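Local coordinates for lipase-esterase related protein (Clostridium acetobutylicum, PDB 3E0X) that probably acts as a hydrolase of the alpha/beta hydrolase fold, although its natural substrate is not established, at residues R110-S114 with I241-I245; V181-K185 with I209-V214; L153-F158 with F228-V232. All blocks are in the same frame, centred on the assembly; numbering follows the deposited sequence. Where two conformers were deposited one is given.

Contact 1 of 3, residues R110-S114 with I241-I245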
# COMPACT_ATOMS: atom_id res chain seq x y z
N ARG A 110 -7.58 12.85 5.70
CA ARG A 110 -9.04 12.86 5.78
C ARG A 110 -9.70 11.51 5.46
O ARG A 110 -10.81 11.24 5.90
CB ARG A 110 -9.63 13.93 4.87
CG ARG A 110 -9.11 15.36 5.18
CD ARG A 110 -9.50 15.86 6.58
NE ARG A 110 -10.96 15.94 6.68
CZ ARG A 110 -11.69 15.44 7.68
NH1 ARG A 110 -11.10 14.86 8.74
NH2 ARG A 110 -13.01 15.51 7.62
N LYS A 111 -9.02 10.67 4.67
CA LYS A 111 -9.55 9.35 4.31
C LYS A 111 -8.38 8.43 4.03
O LYS A 111 -7.28 8.88 3.67
CB LYS A 111 -10.39 9.41 3.03
CG LYS A 111 -11.66 10.23 3.14
CD LYS A 111 -12.50 10.07 1.88
CE LYS A 111 -13.79 10.91 1.98
NZ LYS A 111 -13.44 12.34 2.20
N VAL A 112 -8.63 7.13 4.13
CA VAL A 112 -7.61 6.15 3.79
C VAL A 112 -8.20 5.02 2.96
O VAL A 112 -9.33 4.60 3.18
CB VAL A 112 -6.97 5.58 5.09
CG1 VAL A 112 -6.21 4.28 4.84
CG2 VAL A 112 -6.12 6.65 5.77
N VAL A 113 -7.41 4.54 1.98
CA VAL A 113 -7.76 3.36 1.22
C VAL A 113 -6.68 2.30 1.40
O VAL A 113 -5.48 2.57 1.22
CB VAL A 113 -7.83 3.69 -0.28
CG1 VAL A 113 -8.12 2.45 -1.10
CG2 VAL A 113 -8.91 4.76 -0.54
N SER A 114 -7.12 1.09 1.75
CA SER A 114 -6.23 -0.06 1.82
C SER A 114 -6.51 -0.95 0.63
O SER A 114 -7.59 -1.55 0.54
CB SER A 114 -6.43 -0.84 3.13
OG SER A 114 -5.67 -2.05 3.14
N ILE A 241 -11.78 4.22 -6.14
CA ILE A 241 -11.19 5.29 -5.35
C ILE A 241 -12.00 6.58 -5.56
O ILE A 241 -12.36 7.25 -4.58
CB ILE A 241 -9.70 5.47 -5.69
CG1 ILE A 241 -8.94 4.25 -5.20
CG2 ILE A 241 -9.14 6.72 -5.01
CD1 ILE A 241 -7.51 4.14 -5.69
N LYS A 242 -12.31 6.90 -6.82
CA LYS A 242 -13.14 8.08 -7.14
C LYS A 242 -14.48 8.07 -6.44
O LYS A 242 -15.00 9.14 -6.05
CB LYS A 242 -13.41 8.13 -8.64
CG LYS A 242 -12.19 8.37 -9.45
CD LYS A 242 -12.57 8.26 -10.89
CE LYS A 242 -11.37 8.26 -11.73
NZ LYS A 242 -11.75 8.39 -13.13
N ASN A 243 -15.10 6.90 -6.33
CA ASN A 243 -16.43 6.85 -5.70
C ASN A 243 -16.42 7.02 -4.17
O ASN A 243 -17.47 7.11 -3.55
CB ASN A 243 -17.25 5.63 -6.16
CG ASN A 243 -16.69 4.33 -5.69
OD1 ASN A 243 -15.74 4.30 -4.92
ND2 ASN A 243 -17.28 3.23 -6.16
N PHE A 244 -15.22 7.08 -3.59
CA PHE A 244 -15.03 7.14 -2.17
C PHE A 244 -14.49 8.49 -1.71
O PHE A 244 -14.87 8.95 -0.62
CB PHE A 244 -14.03 6.05 -1.79
CG PHE A 244 -13.64 6.05 -0.33
CD1 PHE A 244 -12.30 6.20 0.03
CD2 PHE A 244 -14.58 5.86 0.67
CE1 PHE A 244 -11.91 6.17 1.38
CE2 PHE A 244 -14.20 5.82 2.00
CZ PHE A 244 -12.86 5.99 2.35
N ILE A 245 -13.57 9.08 -2.47
CA ILE A 245 -12.86 10.27 -1.96
C ILE A 245 -13.76 11.51 -1.82
O ILE A 245 -13.44 12.40 -1.01
CB ILE A 245 -11.53 10.58 -2.71
CG1 ILE A 245 -11.76 10.79 -4.21
CG2 ILE A 245 -10.50 9.48 -2.43
CD1 ILE A 245 -10.54 11.34 -4.96
OXT ILE A 245 -14.78 11.67 -2.49

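Contact 2 of 3, residues V181-K185 with I209-V214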
# COMPACT_ATOMS: atom_id res chain seq x y z
N VAL A 181 -5.10 -4.84 14.39
CA VAL A 181 -6.54 -5.09 14.35
C VAL A 181 -7.30 -4.47 15.53
O VAL A 181 -8.37 -3.86 15.33
CB VAL A 181 -6.85 -6.59 14.20
CG1 VAL A 181 -8.36 -6.86 14.41
CG2 VAL A 181 -6.45 -7.04 12.83
N ASP A 182 -6.76 -4.61 16.73
CA ASP A 182 -7.50 -4.16 17.91
C ASP A 182 -7.46 -2.63 18.08
O ASP A 182 -8.04 -2.08 19.01
CB ASP A 182 -7.09 -4.93 19.18
CG ASP A 182 -5.68 -4.63 19.65
OD1 ASP A 182 -4.99 -3.73 19.11
OD2 ASP A 182 -5.23 -5.32 20.61
N ASN A 183 -6.78 -1.95 17.15
CA ASN A 183 -6.79 -0.49 17.13
C ASN A 183 -7.64 0.10 16.02
O ASN A 183 -7.87 1.32 15.99
CB ASN A 183 -5.38 0.08 17.06
CG ASN A 183 -4.70 0.10 18.40
OD1 ASN A 183 -3.63 -0.48 18.56
ND2 ASN A 183 -5.34 0.74 19.38
N LEU A 184 -8.11 -0.74 15.11
CA LEU A 184 -8.91 -0.25 13.97
C LEU A 184 -10.13 0.52 14.41
O LEU A 184 -10.51 1.51 13.79
CB LEU A 184 -9.33 -1.40 13.04
CG LEU A 184 -8.22 -2.11 12.25
CD1 LEU A 184 -8.78 -3.33 11.53
CD2 LEU A 184 -7.50 -1.13 11.31
N LYS A 185 -10.73 0.09 15.53
CA LYS A 185 -11.91 0.77 16.08
C LYS A 185 -11.65 2.21 16.47
O LYS A 185 -12.60 2.98 16.66
CB LYS A 185 -12.44 0.01 17.29
CG LYS A 185 -11.51 -0.04 18.49
CD LYS A 185 -12.28 -0.38 19.76
CE LYS A 185 -11.55 0.13 20.97
NZ LYS A 185 -12.40 0.12 22.21
N ILE A 209 -12.12 -7.77 7.80
CA ILE A 209 -11.86 -7.33 9.16
C ILE A 209 -11.76 -5.80 9.22
O ILE A 209 -12.30 -5.17 10.13
CB ILE A 209 -10.59 -8.02 9.75
CG1 ILE A 209 -10.88 -9.50 10.06
CG2 ILE A 209 -10.11 -7.29 10.98
CD1 ILE A 209 -9.64 -10.28 10.30
N ILE A 210 -11.10 -5.19 8.24
CA ILE A 210 -11.03 -3.71 8.23
C ILE A 210 -12.45 -3.11 8.19
O ILE A 210 -12.79 -2.19 8.96
CB ILE A 210 -10.19 -3.21 7.03
CG1 ILE A 210 -8.73 -3.62 7.20
CG2 ILE A 210 -10.33 -1.65 6.86
CD1 ILE A 210 -7.91 -3.48 5.93
N LYS A 211 -13.28 -3.65 7.30
CA LYS A 211 -14.66 -3.17 7.17
C LYS A 211 -15.41 -3.36 8.49
O LYS A 211 -16.14 -2.46 8.93
CB LYS A 211 -15.39 -3.88 6.04
CG LYS A 211 -16.89 -3.58 5.96
CD LYS A 211 -17.15 -2.35 5.12
CE LYS A 211 -18.63 -1.99 5.11
NZ LYS A 211 -19.00 -1.33 6.40
N LYS A 212 -15.22 -4.51 9.13
CA LYS A 212 -15.95 -4.79 10.37
C LYS A 212 -15.56 -3.84 11.50
O LYS A 212 -16.42 -3.41 12.28
CB LYS A 212 -15.66 -6.23 10.82
CG LYS A 212 -16.39 -6.62 12.09
CD LYS A 212 -16.12 -8.06 12.48
CE LYS A 212 -14.64 -8.30 12.80
NZ LYS A 212 -14.41 -9.64 13.44
N GLU A 213 -14.25 -3.57 11.64
CA GLU A 213 -13.73 -2.88 12.80
C GLU A 213 -13.76 -1.37 12.72
O GLU A 213 -13.94 -0.72 13.73
CB GLU A 213 -12.29 -3.32 13.08
CG GLU A 213 -12.19 -4.74 13.58
CD GLU A 213 -12.92 -4.93 14.91
OE1 GLU A 213 -12.67 -4.18 15.89
OE2 GLU A 213 -13.78 -5.81 14.93
N VAL A 214 -13.56 -0.81 11.53
CA VAL A 214 -13.57 0.65 11.36
C VAL A 214 -15.02 1.12 11.27
O VAL A 214 -15.80 0.60 10.48
CB VAL A 214 -12.77 1.07 10.09
CG1 VAL A 214 -12.84 2.61 9.90
CG2 VAL A 214 -11.31 0.56 10.17
O HOH W 1 -10.50 -2.66 16.43

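Contact 3 of 3, residues L153-F158 with F228-V232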
# COMPACT_ATOMS: atom_id res chain seq x y z
N LEU A 153 1.01 -6.25 -18.92
CA LEU A 153 1.15 -5.25 -17.85
C LEU A 153 1.80 -5.89 -16.63
O LEU A 153 2.66 -5.28 -15.98
CB LEU A 153 -0.22 -4.68 -17.45
CG LEU A 153 -0.95 -3.88 -18.53
CD1 LEU A 153 -2.38 -3.63 -18.13
CD2 LEU A 153 -0.22 -2.58 -18.81
N SER A 154 1.40 -7.12 -16.34
CA SER A 154 1.95 -7.81 -15.19
C SER A 154 3.43 -8.07 -15.40
O SER A 154 4.23 -7.90 -14.48
CB SER A 154 1.18 -9.11 -14.94
OG SER A 154 -0.15 -8.79 -14.52
N GLU A 155 3.79 -8.47 -16.62
CA GLU A 155 5.20 -8.73 -16.88
C GLU A 155 6.04 -7.49 -16.61
O GLU A 155 7.07 -7.55 -15.95
CB GLU A 155 5.41 -9.20 -18.32
CG GLU A 155 6.86 -9.51 -18.57
CD GLU A 155 7.10 -10.30 -19.84
OE1 GLU A 155 6.18 -10.42 -20.69
OE2 GLU A 155 8.23 -10.81 -20.00
N LYS A 156 5.58 -6.36 -17.12
CA LYS A 156 6.26 -5.08 -16.95
C LYS A 156 6.37 -4.68 -15.47
O LYS A 156 7.44 -4.30 -14.99
CB LYS A 156 5.46 -4.01 -17.72
CG LYS A 156 6.05 -2.62 -17.65
CD LYS A 156 5.08 -1.60 -18.24
CE LYS A 156 5.61 -0.19 -18.02
NZ LYS A 156 4.76 0.84 -18.66
N TYR A 157 5.26 -4.75 -14.75
CA TYR A 157 5.31 -4.25 -13.38
C TYR A 157 5.97 -5.19 -12.40
O TYR A 157 6.55 -4.74 -11.40
CB TYR A 157 3.94 -3.77 -12.91
CG TYR A 157 3.59 -2.47 -13.59
CD1 TYR A 157 4.05 -1.25 -13.09
CD2 TYR A 157 2.84 -2.46 -14.77
CE1 TYR A 157 3.74 -0.05 -13.74
CE2 TYR A 157 2.54 -1.27 -15.43
CZ TYR A 157 2.99 -0.06 -14.90
OH TYR A 157 2.67 1.13 -15.54
N PHE A 158 5.93 -6.49 -12.69
CA PHE A 158 6.70 -7.42 -11.88
C PHE A 158 8.19 -7.08 -11.91
O PHE A 158 8.90 -7.24 -10.91
CB PHE A 158 6.42 -8.87 -12.27
CG PHE A 158 6.79 -9.86 -11.19
CD1 PHE A 158 6.08 -9.92 -10.00
CD2 PHE A 158 7.83 -10.75 -11.38
CE1 PHE A 158 6.41 -10.84 -8.98
CE2 PHE A 158 8.18 -11.67 -10.39
CZ PHE A 158 7.46 -11.72 -9.19
N PHE A 228 -2.06 -8.44 -8.17
CA PHE A 228 -1.78 -7.40 -9.16
C PHE A 228 -3.05 -6.74 -9.68
O PHE A 228 -3.05 -6.14 -10.75
CB PHE A 228 -0.90 -7.95 -10.31
CG PHE A 228 0.55 -7.54 -10.22
CD1 PHE A 228 1.15 -7.20 -9.00
CD2 PHE A 228 1.34 -7.56 -11.37
CE1 PHE A 228 2.51 -6.86 -8.94
CE2 PHE A 228 2.68 -7.21 -11.33
CZ PHE A 228 3.28 -6.87 -10.13
N LEU A 229 -4.12 -6.81 -8.89
CA LEU A 229 -5.36 -6.09 -9.20
C LEU A 229 -5.07 -4.64 -9.61
O LEU A 229 -5.66 -4.14 -10.57
CB LEU A 229 -6.28 -6.10 -7.98
CG LEU A 229 -7.61 -5.34 -8.09
CD1 LEU A 229 -8.55 -5.96 -9.13
CD2 LEU A 229 -8.29 -5.28 -6.70
N LEU A 230 -4.16 -3.98 -8.90
CA LEU A 230 -3.87 -2.54 -9.16
C LEU A 230 -3.16 -2.30 -10.50
O LEU A 230 -2.99 -1.13 -10.91
CB LEU A 230 -3.03 -1.91 -8.02
CG LEU A 230 -1.50 -2.15 -8.02
CD1 LEU A 230 -0.85 -1.27 -6.95
CD2 LEU A 230 -1.06 -3.61 -7.87
N VAL A 231 -2.67 -3.38 -11.12
CA VAL A 231 -1.99 -3.31 -12.40
C VAL A 231 -2.92 -3.77 -13.52
O VAL A 231 -3.10 -3.07 -14.52
CB VAL A 231 -0.70 -4.18 -12.39
CG1 VAL A 231 -0.23 -4.48 -13.81
CG2 VAL A 231 0.37 -3.48 -11.59
N VAL A 232 -3.54 -4.93 -13.34
CA VAL A 232 -4.37 -5.50 -14.41
C VAL A 232 -5.78 -4.90 -14.47
O VAL A 232 -6.45 -4.98 -15.51
CB VAL A 232 -4.46 -7.04 -14.34
CG1 VAL A 232 -3.07 -7.64 -14.41
CG2 VAL A 232 -5.17 -7.51 -13.08

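Contact 1 of 3, residues R110-S114 with I241-I245
In this alpha/beta hydrolase fold, strand 109-115, inside the central sheet between strands 86-91 and 191-196, is covered on one face by the C-terminal residues 241-245, which overlap helix 234-242. Lys111 and Val113, alternate residues of the strand, point toward 241-245, while Val112 points away, onto helix 93-102. Apolar packing centres on the Phe244 ring: Lys111 CD lies over its face in a CH-pi contact, 4.2 Å from the centroid, and Val113 CG2 approaches Phe244 CD1 at 3.7 Å. Val112 meets the ring through its backbone, O to Phe244 CE1 being 3.5 Å. Phe244 also rests on Pro190 and Lys192, so it spans two neighbouring strands. Phe244 N and Ile245 N both hydrogen-bond Ile241 O, each at 3.0 Å. The polar part is slight: the Lys111 side chain, turned at its end (chi4 p), makes a weak hydrogen bond from Lys111 NZ to the terminal carboxylate atom Ile245 O, 3.2 Å long.

Contact 2 of 3, residues V181-K185 with I209-V214
Helix 204-213, which connects the last two strands of the alpha/beta hydrolase sheet, 191-196 and 217-222, packs on the loop leading into strand 191-196 around one knob, Leu184. Its side chain enters a hollow formed by Ile209, Ile210, Glu213 and Val214: Leu184 CD1 comes within 4.0 Å of Ile210 CA and 4.2 Å of Ile209 CG2, while Leu184 CB sits 3.5 Å from Glu213 CB and 4.0 Å from Val214 CG2. A second, smaller bump is Val181, whose CG1 meets Ile209 CG2 at 3.9 Å; both residues also lean on Arg120. Just past the helix, at Val214, the backbones draw together, CA of Lys185 and CA of Val214 being 5.0 Å apart, and Lys185 CA makes a CA-H...O contact of 3.4 Å with Glu213 O. Beyond the apolar patch a water fills the remaining gap. It donates to Val181 O and to Glu213 OE1, each at 2.7 Å, and accepts from Lys185 N at 2.9 Å. No direct hydrogen bond crosses between 181-185 and 209-214, so this packing of loop on helix, against the sheet at Val191, depends on aliphatic shape inside and on one water-bridged carboxylate at its edge.

Contact 3 of 3, residues L153-F158 with F228-V232
Phe228 pushes its ring against the backbone of helix 152-158, its edge facing Ser154 O, with Phe228 CE2 3.6 Å away, and Phe158 N, also 3.6 Å from CE2. The residue directly follows His227, which lines the ortho-xylene pocket of this alpha/beta hydrolase, and it is the N-cap residue of the short helix 229-232. Its side chain lies about 4 Å from the bound ortho-xylene, so the contact joins the pocket's border to a helix of the mostly helical insertion between strands 109-115 and 191-196, where relatives of this fold carry their cap (lid); it probably plays that part here. The ring also meets side chains: Phe228 CE2 is 4.0 Å from Tyr157 CB, and Phe228 CZ 4.1 Å from Phe158 CD1 at the edge of the Phe158 ring. Phe158 in turn packs on helix 139-146, including the pocket residue Leu142. Val231 CG1 rests in the groove beside Leu153 and Tyr157, 3.6 Å from Leu153 CB and 3.8 Å from Tyr157 CD2. The Tyr157 hydroxyl is hydrogen-bonded to Glu34. No hydrogen bond links 153-158 to 228-232, and the closest pair is a short O···C approach, Ser154 OG to Val232 CG1 at 3.1 Å.

Along the chain the contacts are nested: contact 2 lies inside the loop closed by contact 3, and contact 3 inside that closed by contact 1. Contacts 1 and 2 have centres about 16 Å apart and touch where Ser114 OG meets Ile210 CD1 at 3.8 Å, so strand 109-115 links the C-terminal packing to helix 204-213. Contact 3 sits about 21 Å from contact 1, centre to centre, but helices 229-232 and 234-242 follow each other in the chain. Contacts 2 and 3, about 29 Å apart between centres, lie on opposite sides of the chain's centre. Contacts 1 and 2 thus pack the sheet and its flanking elements, whereas contact 3 borders the ortho-xylene pocket.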